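Local coordinates for BH2331 protein (Bacillus halodurans, PDB 1VL5) that is probably an S-adenosylmethionine-dependent methyltransferase whose substrate is not known, at residues F152-H164 / W199-L213. Numbering follows the deposited sequence.
Sequences FYNYVEKERDYSH and WCDRMNVTTEKKQEL
V156 opens the contact: its CG1 meets the outer rim of the W199 indole at CH2 (3.9 Å) and turns also to CD1 of L213. At the next residue, the bent chain of E157 brings OE2 within 3.3 Å of W199 CZ2, its carboxylate oblique to the ring. E159 faces helix 207-213. Its CB packs on the L213 methyls, while OE1 pairs with K209 NZ in a loose salt bridge of 3.6 Å; the same ammonium gives a weak hydrogen bond to E159 O near the helix end. A water donating to both E159 OE1 and E212 OE1 bridges these two carboxylates and probably eases their repulsion. R160 carries the centre. With CG anti to the backbone N (chi1 179°) and a bend at chi2, its chain runs over one face of W199: CD sits above the six-membered ring, and the guanidinium lies flat over the five-membered ring in a cation-pi stack, planes 10° apart. NE and NH2 both donate to W199 O, each at 3.0 Å, a side-on grip that fixes the guanidinium's rotation. M203, a selenomethionine, covers the other guanidinium face with CG, 3.4 Å from R160 NE. A leucine in place of R160 would probably leave W199 O without its two donors and expose part of the indole face. D161, just past the helix, approaches the M203 selenium with its carboxylate; its OD1 accepts from S163 N, an Asx turn, and also from S163 OG. A Schellman motif with N204 as C-prime ends helix 196-202, and T206 N-caps the helix whose segment 207-213 runs nearly antiparallel to 152-160 (170°). The contact thus joins helices beside the extended strands 183-195 and 236-250, in a chain whose parallel strands fit the Rossmann-like methyltransferase fold.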
ATOM      1  N   PHE A 152      -2.539   2.245  18.579  1.00 27.69           N
ATOM      2  CA  PHE A 152      -2.325   3.669  18.616  1.00 25.86           C
ATOM      3  C   PHE A 152      -2.024   4.210  17.236  1.00 29.11           C
ATOM      4  O   PHE A 152      -2.594   5.227  16.833  1.00 31.65           O
ATOM      5  CB  PHE A 152      -1.160   3.964  19.594  1.00 27.55           C
ATOM      6  CG  PHE A 152      -0.708   5.394  19.592  1.00 30.03           C
ATOM      7  CD1 PHE A 152      -1.398   6.370  20.292  1.00 31.98           C
ATOM      8  CD2 PHE A 152       0.396   5.771  18.890  1.00 30.22           C
ATOM      9  CE1 PHE A 152      -0.971   7.665  20.270  1.00 33.34           C
ATOM     10  CE2 PHE A 152       0.790   7.059  18.864  1.00 35.84           C
ATOM     11  CZ  PHE A 152       0.119   8.006  19.556  1.00 30.49           C
ATOM     12  N   TYR A 153      -1.117   3.525  16.526  1.00 26.35           N
ATOM     13  CA  TYR A 153      -0.691   3.903  15.185  1.00 28.41           C
ATOM     14  C   TYR A 153      -1.921   3.908  14.302  1.00 29.99           C
ATOM     15  O   TYR A 153      -2.178   4.862  13.603  1.00 31.67           O
ATOM     16  CB  TYR A 153       0.382   2.928  14.625  1.00 29.87           C
ATOM     17  CG  TYR A 153       0.675   3.191  13.182  1.00 28.63           C
ATOM     18  CD1 TYR A 153       1.334   4.345  12.800  1.00 32.34           C
ATOM     19  CD2 TYR A 153       0.238   2.311  12.169  1.00 30.28           C
ATOM     20  CE1 TYR A 153       1.577   4.632  11.430  1.00 34.60           C
ATOM     21  CE2 TYR A 153       0.462   2.624  10.776  1.00 32.43           C
ATOM     22  CZ  TYR A 153       1.123   3.771  10.438  1.00 31.74           C
ATOM     23  OH  TYR A 153       1.359   4.097   9.092  1.00 37.61           O
ATOM     24  N   ASN A 154      -2.709   2.844  14.369  1.00 29.41           N
ATOM     25  CA  ASN A 154      -3.871   2.739  13.540  1.00 27.87           C
ATOM     26  C   ASN A 154      -4.962   3.784  13.916  1.00 30.30           C
ATOM     27  O   ASN A 154      -5.627   4.334  13.026  1.00 28.98           O
ATOM     28  CB  ASN A 154      -4.427   1.318  13.591  1.00 29.35           C
ATOM     29  CG  ASN A 154      -3.810   0.434  12.548  1.00 26.21           C
ATOM     30  OD1 ASN A 154      -3.968   0.699  11.359  1.00 30.60           O
ATOM     31  ND2 ASN A 154      -3.040  -0.576  12.973  1.00 27.53           N
ATOM     32  N   TYR A 155      -5.155   4.034  15.210  1.00 30.38           N
ATOM     33  CA  TYR A 155      -6.135   5.066  15.640  1.00 30.25           C
ATOM     34  C   TYR A 155      -5.769   6.435  15.036  1.00 30.85           C
ATOM     35  O   TYR A 155      -6.593   7.157  14.455  1.00 30.25           O
ATOM     36  CB  TYR A 155      -6.202   5.161  17.173  1.00 35.54           C
ATOM     37  CG  TYR A 155      -7.058   6.317  17.652  1.00 33.33           C
ATOM     38  CD1 TYR A 155      -8.409   6.158  17.885  1.00 43.70           C
ATOM     39  CD2 TYR A 155      -6.499   7.582  17.840  1.00 37.02           C
ATOM     40  CE1 TYR A 155      -9.199   7.256  18.302  1.00 48.56           C
ATOM     41  CE2 TYR A 155      -7.268   8.673  18.247  1.00 45.87           C
ATOM     42  CZ  TYR A 155      -8.615   8.526  18.476  1.00 48.11           C
ATOM     43  OH  TYR A 155      -9.345   9.671  18.905  1.00 48.32           O
ATOM     44  N   VAL A 156      -4.497   6.761  15.112  1.00 30.35           N
ATOM     45  CA  VAL A 156      -3.972   7.992  14.531  1.00 29.63           C
ATOM     46  C   VAL A 156      -4.148   8.088  13.009  1.00 30.57           C
ATOM     47  O   VAL A 156      -4.531   9.148  12.460  1.00 26.28           O
ATOM     48  CB  VAL A 156      -2.485   8.144  14.945  1.00 31.77           C
ATOM     49  CG1 VAL A 156      -1.842   9.271  14.226  1.00 37.78           C
ATOM     50  CG2 VAL A 156      -2.389   8.346  16.518  1.00 34.19           C
ATOM     51  N   GLU A 157      -3.867   6.991  12.309  1.00 28.30           N
ATOM     52  CA  GLU A 157      -4.064   6.935  10.863  1.00 30.66           C
ATOM     53  C   GLU A 157      -5.518   7.208  10.459  1.00 27.47           C
ATOM     54  O   GLU A 157      -5.800   7.919   9.456  1.00 29.69           O
ATOM     55  CB  GLU A 157      -3.679   5.548  10.365  1.00 33.08           C
ATOM     56  CG  GLU A 157      -2.229   5.281  10.365  1.00 33.69           C
ATOM     57  CD  GLU A 157      -1.494   6.211   9.437  1.00 37.25           C
ATOM     58  OE1 GLU A 157      -1.852   6.319   8.250  1.00 41.88           O
ATOM     59  OE2 GLU A 157      -0.546   6.845   9.918  1.00 46.19           O
ATOM     60  N   LYS A 158      -6.429   6.627  11.230  1.00 26.44           N
ATOM     61  CA  LYS A 158      -7.842   6.786  10.953  1.00 27.37           C
ATOM     62  C   LYS A 158      -8.429   8.159  11.293  1.00 29.22           C
ATOM     63  O   LYS A 158      -9.337   8.632  10.622  1.00 30.85           O
ATOM     64  CB  LYS A 158      -8.671   5.711  11.583  1.00 28.86           C
ATOM     65  CG  LYS A 158     -10.002   5.500  10.818  1.00 34.96           C
ATOM     66  CD  LYS A 158     -10.604   4.153  11.229  1.00 48.65           C
ATOM     67  CE  LYS A 158     -12.053   4.008  10.797  1.00 49.65           C
ATOM     68  NZ  LYS A 158     -12.413   4.989   9.740  1.00 59.99           N
ATOM     69  N   GLU A 159      -7.922   8.789  12.334  1.00 27.31           N
ATOM     70  CA  GLU A 159      -8.312  10.176  12.595  1.00 30.44           C
ATOM     71  C   GLU A 159      -7.955  11.069  11.448  1.00 29.76           C
ATOM     72  O   GLU A 159      -8.693  11.939  11.103  1.00 34.22           O
ATOM     73  CB  GLU A 159      -7.653  10.684  13.859  1.00 29.33           C
ATOM     74  CG  GLU A 159      -8.246  10.106  15.086  1.00 31.10           C
ATOM     75  CD  GLU A 159      -9.741  10.334  15.220  1.00 37.34           C
ATOM     76  OE1 GLU A 159     -10.217  11.485  15.301  1.00 32.78           O
ATOM     77  OE2 GLU A 159     -10.435   9.312  15.246  1.00 35.06           O
ATOM     78  N   ARG A 160      -6.813  10.830  10.852  1.00 29.09           N
ATOM     79  CA  ARG A 160      -6.337  11.614   9.745  1.00 29.96           C
ATOM     80  C   ARG A 160      -7.004  11.269   8.384  1.00 31.07           C
ATOM     81  O   ARG A 160      -7.207  12.160   7.554  1.00 32.22           O
ATOM     82  CB  ARG A 160      -4.829  11.464   9.717  1.00 29.60           C
ATOM     83  CG  ARG A 160      -4.149  12.214   8.577  1.00 31.13           C
ATOM     84  CD  ARG A 160      -3.678  11.233   7.608  1.00 31.17           C
ATOM     85  NE  ARG A 160      -3.073  11.849   6.466  1.00 32.26           N
ATOM     86  CZ  ARG A 160      -2.654  11.142   5.443  1.00 34.74           C
ATOM     87  NH1 ARG A 160      -2.791   9.805   5.432  1.00 33.63           N
ATOM     88  NH2 ARG A 160      -2.100  11.757   4.433  1.00 30.34           N
ATOM     89  N   ASP A 161      -7.361   9.991   8.188  1.00 31.17           N
ATOM     90  CA  ASP A 161      -8.000   9.496   6.970  1.00 31.22           C
ATOM     91  C   ASP A 161      -9.131   8.563   7.342  1.00 31.15           C
ATOM     92  O   ASP A 161      -8.922   7.399   7.622  1.00 28.92           O
ATOM     93  CB  ASP A 161      -6.982   8.789   6.088  1.00 33.16           C
ATOM     94  CG  ASP A 161      -7.589   8.239   4.786  1.00 29.44           C
ATOM     95  OD1 ASP A 161      -8.761   8.468   4.508  1.00 27.26           O
ATOM     96  OD2 ASP A 161      -6.862   7.535   4.071  1.00 41.51           O
ATOM     97  N   TYR A 162     -10.343   9.105   7.359  1.00 31.43           N
ATOM     98  CA  TYR A 162     -11.547   8.381   7.745  1.00 30.71           C
ATOM     99  C   TYR A 162     -11.724   7.101   6.954  1.00 27.80           C
ATOM    100  O   TYR A 162     -12.317   6.157   7.449  1.00 29.18           O
ATOM    101  N   SER A 163     -11.197   7.046   5.733  1.00 26.69           N
ATOM    102  CA  SER A 163     -11.293   5.818   4.932  1.00 25.91           C
ATOM    103  C   SER A 163     -10.209   4.763   5.213  1.00 26.94           C
ATOM    104  O   SER A 163     -10.176   3.734   4.540  1.00 23.66           O
ATOM    105  CB  SER A 163     -11.271   6.177   3.449  1.00 27.41           C
ATOM    106  OG  SER A 163      -9.946   6.423   3.003  1.00 34.12           O
ATOM    107  N   HIS A 164      -9.302   5.030   6.162  1.00 27.06           N
ATOM    108  CA  HIS A 164      -8.322   4.057   6.607  1.00 28.75           C
ATOM    109  C   HIS A 164      -9.038   2.900   7.303  1.00 31.33           C
ATOM    110  O   HIS A 164      -9.843   3.123   8.219  1.00 31.89           O
ATOM    111  CB  HIS A 164      -7.352   4.716   7.577  1.00 29.21           C
ATOM    112  CG  HIS A 164      -6.362   3.784   8.207  1.00 26.58           C
ATOM    113  ND1 HIS A 164      -5.158   3.491   7.629  1.00 26.87           N
ATOM    114  CD2 HIS A 164      -6.404   3.077   9.363  1.00 22.92           C
ATOM    115  CE1 HIS A 164      -4.472   2.693   8.424  1.00 25.15           C
ATOM    116  NE2 HIS A 164      -5.206   2.418   9.482  1.00 27.13           N
ATOM    117  N   TRP A 199       1.285  16.040   6.233  1.00 24.17           N
ATOM    118  CA  TRP A 199       0.591  14.760   6.243  1.00 25.63           C
ATOM    119  C   TRP A 199      -0.888  14.973   6.441  1.00 27.31           C
ATOM    120  O   TRP A 199      -1.689  14.376   5.760  1.00 27.96           O
ATOM    121  CB  TRP A 199       1.194  13.911   7.361  1.00 26.48           C
ATOM    122  CG  TRP A 199       0.596  12.573   7.613  1.00 29.00           C
ATOM    123  CD1 TRP A 199       0.672  11.461   6.816  1.00 33.86           C
ATOM    124  CD2 TRP A 199      -0.118  12.177   8.778  1.00 26.48           C
ATOM    125  NE1 TRP A 199       0.045  10.413   7.408  1.00 32.14           N
ATOM    126  CE2 TRP A 199      -0.470  10.818   8.606  1.00 30.33           C
ATOM    127  CE3 TRP A 199      -0.516  12.843   9.940  1.00 25.70           C
ATOM    128  CZ2 TRP A 199      -1.166  10.103   9.565  1.00 34.34           C
ATOM    129  CZ3 TRP A 199      -1.231  12.148  10.886  1.00 31.61           C
ATOM    130  CH2 TRP A 199      -1.559  10.780  10.684  1.00 30.77           C
ATOM    131  N   CYS A 200      -1.239  15.867   7.351  1.00 29.27           N
ATOM    132  CA  CYS A 200      -2.640  16.199   7.626  1.00 29.48           C
ATOM    133  C   CYS A 200      -3.271  16.936   6.481  1.00 28.17           C
ATOM    134  O   CYS A 200      -4.423  16.687   6.159  1.00 26.57           O
ATOM    135  CB  CYS A 200      -2.775  17.042   8.910  1.00 29.53           C
ATOM    136  SG  CYS A 200      -2.671  16.055  10.419  1.00 30.15           S
ATOM    137  N   ASP A 201      -2.528  17.881   5.909  1.00 27.95           N
ATOM    138  CA  ASP A 201      -3.029  18.702   4.867  1.00 27.50           C
ATOM    139  C   ASP A 201      -3.273  17.960   3.555  1.00 27.64           C
ATOM    140  O   ASP A 201      -4.091  18.382   2.767  1.00 27.78           O
ATOM    141  CB  ASP A 201      -2.113  19.902   4.638  1.00 30.38           C
ATOM    142  CG  ASP A 201      -2.250  20.977   5.722  1.00 32.61           C
ATOM    143  OD1 ASP A 201      -3.115  20.908   6.638  1.00 34.05           O
ATOM    144  OD2 ASP A 201      -1.439  21.901   5.676  1.00 28.74           O
ATOM    145  N   ARG A 202      -2.574  16.859   3.335  1.00 29.16           N
ATOM    146  CA  ARG A 202      -2.838  15.977   2.200  1.00 32.87           C
ATOM    147  C   ARG A 202      -4.222  15.364   2.271  1.00 33.39           C
ATOM    148  O   ARG A 202      -4.825  15.126   1.234  1.00 34.91           O
ATOM    149  CB  ARG A 202      -1.781  14.881   2.099  1.00 32.36           C
ATOM    150  CG  ARG A 202      -0.374  15.430   1.764  1.00 34.96           C
ATOM    151  CD  ARG A 202       0.588  14.358   1.237  1.00 37.75           C
ATOM    152  NE  ARG A 202       0.989  13.356   2.236  1.00 43.41           N
ATOM    153  CZ  ARG A 202       1.991  13.469   3.119  1.00 45.51           C
ATOM    154  NH1 ARG A 202       2.724  14.576   3.210  1.00 49.25           N
ATOM    155  NH2 ARG A 202       2.249  12.459   3.942  1.00 46.77           N
HETATM  156  N   MSE A 203      -4.738  15.142   3.482  1.00 32.30           N
HETATM  157  CA  MSE A 203      -6.122  14.691   3.644  1.00 33.14           C
HETATM  158  C   MSE A 203      -7.099  15.824   3.894  1.00 33.28           C
HETATM  159  O   MSE A 203      -8.232  15.553   4.261  1.00 35.76           O
HETATM  160  CB  MSE A 203      -6.265  13.676   4.787  1.00 33.43           C
HETATM  161  CG  MSE A 203      -5.766  12.298   4.469  1.00 39.35           C
HETATM  162 SE   MSE A 203      -6.603  11.544   2.873  1.00 50.69          SE
HETATM  163  CE  MSE A 203      -8.529  12.010   3.216  1.00 57.61           C
ATOM    164  N   ASN A 204      -6.694  17.075   3.714  1.00 32.13           N
ATOM    165  CA  ASN A 204      -7.599  18.218   3.950  1.00 34.14           C
ATOM    166  C   ASN A 204      -8.265  18.182   5.340  1.00 33.47           C
ATOM    167  O   ASN A 204      -9.429  18.515   5.510  1.00 33.46           O
ATOM    168  CB  ASN A 204      -8.648  18.296   2.848  1.00 33.59           C
ATOM    169  CG  ASN A 204      -8.036  18.601   1.498  1.00 40.48           C
ATOM    170  OD1 ASN A 204      -7.254  19.540   1.361  1.00 42.26           O
ATOM    171  ND2 ASN A 204      -8.370  17.796   0.496  1.00 49.81           N
ATOM    172  N   VAL A 205      -7.483  17.830   6.344  1.00 31.64           N
ATOM    173  CA  VAL A 205      -7.974  17.798   7.725  1.00 33.19           C
ATOM    174  C   VAL A 205      -8.195  19.231   8.180  1.00 34.48           C
ATOM    175  O   VAL A 205      -7.407  20.102   7.812  1.00 36.57           O
ATOM    176  CB  VAL A 205      -6.949  17.118   8.657  1.00 32.70           C
ATOM    177  CG1 VAL A 205      -7.485  17.029  10.087  1.00 35.27           C
ATOM    178  CG2 VAL A 205      -6.583  15.722   8.135  1.00 33.40           C
ATOM    179  N   THR A 206      -9.239  19.478   8.977  1.00 32.15           N
ATOM    180  CA  THR A 206      -9.538  20.823   9.445  1.00 32.95           C
ATOM    181  C   THR A 206      -8.502  21.277  10.435  1.00 30.97           C
ATOM    182  O   THR A 206      -7.913  20.475  11.126  1.00 29.03           O
ATOM    183  CB  THR A 206     -10.931  20.947  10.160  1.00 34.40           C
ATOM    184  OG1 THR A 206     -10.960  20.103  11.319  1.00 28.94           O
ATOM    185  CG2 THR A 206     -12.064  20.560   9.255  1.00 34.75           C
ATOM    186  N   THR A 207      -8.325  22.579  10.557  1.00 30.19           N
ATOM    187  CA  THR A 207      -7.399  23.091  11.570  1.00 32.73           C
ATOM    188  C   THR A 207      -7.797  22.581  12.993  1.00 32.11           C
ATOM    189  O   THR A 207      -6.946  22.254  13.815  1.00 30.19           O
ATOM    190  CB  THR A 207      -7.230  24.657  11.509  1.00 33.28           C
ATOM    191  OG1 THR A 207      -8.028  25.288  12.495  1.00 36.16           O
ATOM    192  CG2 THR A 207      -7.589  25.238  10.133  1.00 31.05           C
ATOM    193  N   GLU A 208      -9.101  22.493  13.260  1.00 34.71           N
ATOM    194  CA  GLU A 208      -9.584  21.994  14.549  1.00 35.34           C
ATOM    195  C   GLU A 208      -9.250  20.535  14.776  1.00 31.14           C
ATOM    196  O   GLU A 208      -8.840  20.152  15.883  1.00 29.85           O
ATOM    197  CB  GLU A 208     -11.106  22.174  14.687  1.00 37.58           C
ATOM    198  CG  GLU A 208     -11.508  23.460  15.370  1.00 42.37           C
ATOM    199  CD  GLU A 208     -13.018  23.675  15.351  1.00 45.48           C
ATOM    200  OE1 GLU A 208     -13.611  23.579  14.247  1.00 58.79           O
ATOM    201  OE2 GLU A 208     -13.597  23.943  16.435  1.00 56.01           O
ATOM    202  N   LYS A 209      -9.473  19.717  13.759  1.00 28.23           N
ATOM    203  CA  LYS A 209      -9.179  18.308  13.851  1.00 30.91           C
ATOM    204  C   LYS A 209      -7.657  18.085  14.002  1.00 31.37           C
ATOM    205  O   LYS A 209      -7.210  17.179  14.719  1.00 31.27           O
ATOM    206  CB  LYS A 209      -9.754  17.594  12.637  1.00 34.36           C
ATOM    207  CG  LYS A 209      -9.506  16.074  12.588  1.00 44.46           C
ATOM    208  CD  LYS A 209     -10.177  15.389  13.777  1.00 52.34           C
ATOM    209  CE  LYS A 209     -10.332  13.916  13.613  1.00 44.50           C
ATOM    210  NZ  LYS A 209     -11.198  13.495  12.493  1.00 41.23           N
ATOM    211  N   LYS A 210      -6.857  18.934  13.348  1.00 29.14           N
ATOM    212  CA  LYS A 210      -5.407  18.809  13.456  1.00 28.40           C
ATOM    213  C   LYS A 210      -4.984  19.135  14.880  1.00 28.60           C
ATOM    214  O   LYS A 210      -4.086  18.497  15.419  1.00 30.21           O
ATOM    215  CB  LYS A 210      -4.646  19.687  12.429  1.00 25.07           C
ATOM    216  CG  LYS A 210      -4.910  19.301  10.950  1.00 28.31           C
ATOM    217  CD  LYS A 210      -4.051  20.144   9.912  1.00 25.79           C
ATOM    218  CE  LYS A 210      -4.397  21.570   9.943  1.00 28.46           C
ATOM    219  NZ  LYS A 210      -3.706  22.331   8.850  1.00 31.03           N
ATOM    220  N   GLN A 211      -5.635  20.110  15.497  1.00 28.37           N
ATOM    221  CA  GLN A 211      -5.301  20.462  16.871  1.00 28.35           C
ATOM    222  C   GLN A 211      -5.675  19.312  17.817  1.00 29.41           C
ATOM    223  O   GLN A 211      -4.975  18.999  18.792  1.00 29.05           O
ATOM    224  CB  GLN A 211      -6.095  21.708  17.299  1.00 30.78           C
ATOM    225  CG  GLN A 211      -5.725  22.217  18.690  1.00 28.16           C
ATOM    226  CD  GLN A 211      -4.293  22.716  18.687  1.00 37.83           C
ATOM    227  OE1 GLN A 211      -3.967  23.658  17.960  1.00 36.69           O
ATOM    228  NE2 GLN A 211      -3.434  22.095  19.484  1.00 43.28           N
ATOM    229  N   GLU A 212      -6.826  18.708  17.543  1.00 29.78           N
ATOM    230  CA  GLU A 212      -7.341  17.654  18.399  1.00 30.25           C
ATOM    231  C   GLU A 212      -6.382  16.457  18.318  1.00 29.02           C
ATOM    232  O   GLU A 212      -6.003  15.877  19.317  1.00 29.18           O
ATOM    233  CB  GLU A 212      -8.734  17.238  17.925  1.00 31.31           C
ATOM    234  CG  GLU A 212      -9.303  16.121  18.767  1.00 36.01           C
ATOM    235  CD  GLU A 212     -10.563  15.539  18.173  1.00 34.64           C
ATOM    236  OE1 GLU A 212     -10.489  15.066  17.024  1.00 29.93           O
ATOM    237  OE2 GLU A 212     -11.612  15.570  18.842  1.00 32.82           O
ATOM    238  N   LEU A 213      -5.981  16.119  17.110  1.00 26.31           N
ATOM    239  CA  LEU A 213      -5.137  14.944  16.912  1.00 27.17           C
ATOM    240  C   LEU A 213      -3.735  15.169  17.524  1.00 29.09           C
ATOM    241  O   LEU A 213      -3.180  14.296  18.176  1.00 29.97           O
ATOM    242  CB  LEU A 213      -5.048  14.626  15.426  1.00 27.17           C
ATOM    243  CG  LEU A 213      -4.141  13.463  15.004  1.00 29.25           C
ATOM    244  CD1 LEU A 213      -4.440  12.191  15.799  1.00 28.89           C
ATOM    245  CD2 LEU A 213      -4.338  13.196  13.522  1.00 26.39           C
TER
HETATM  246  O   HOH W   1      -8.548  13.481  16.431  1.00 31.26           O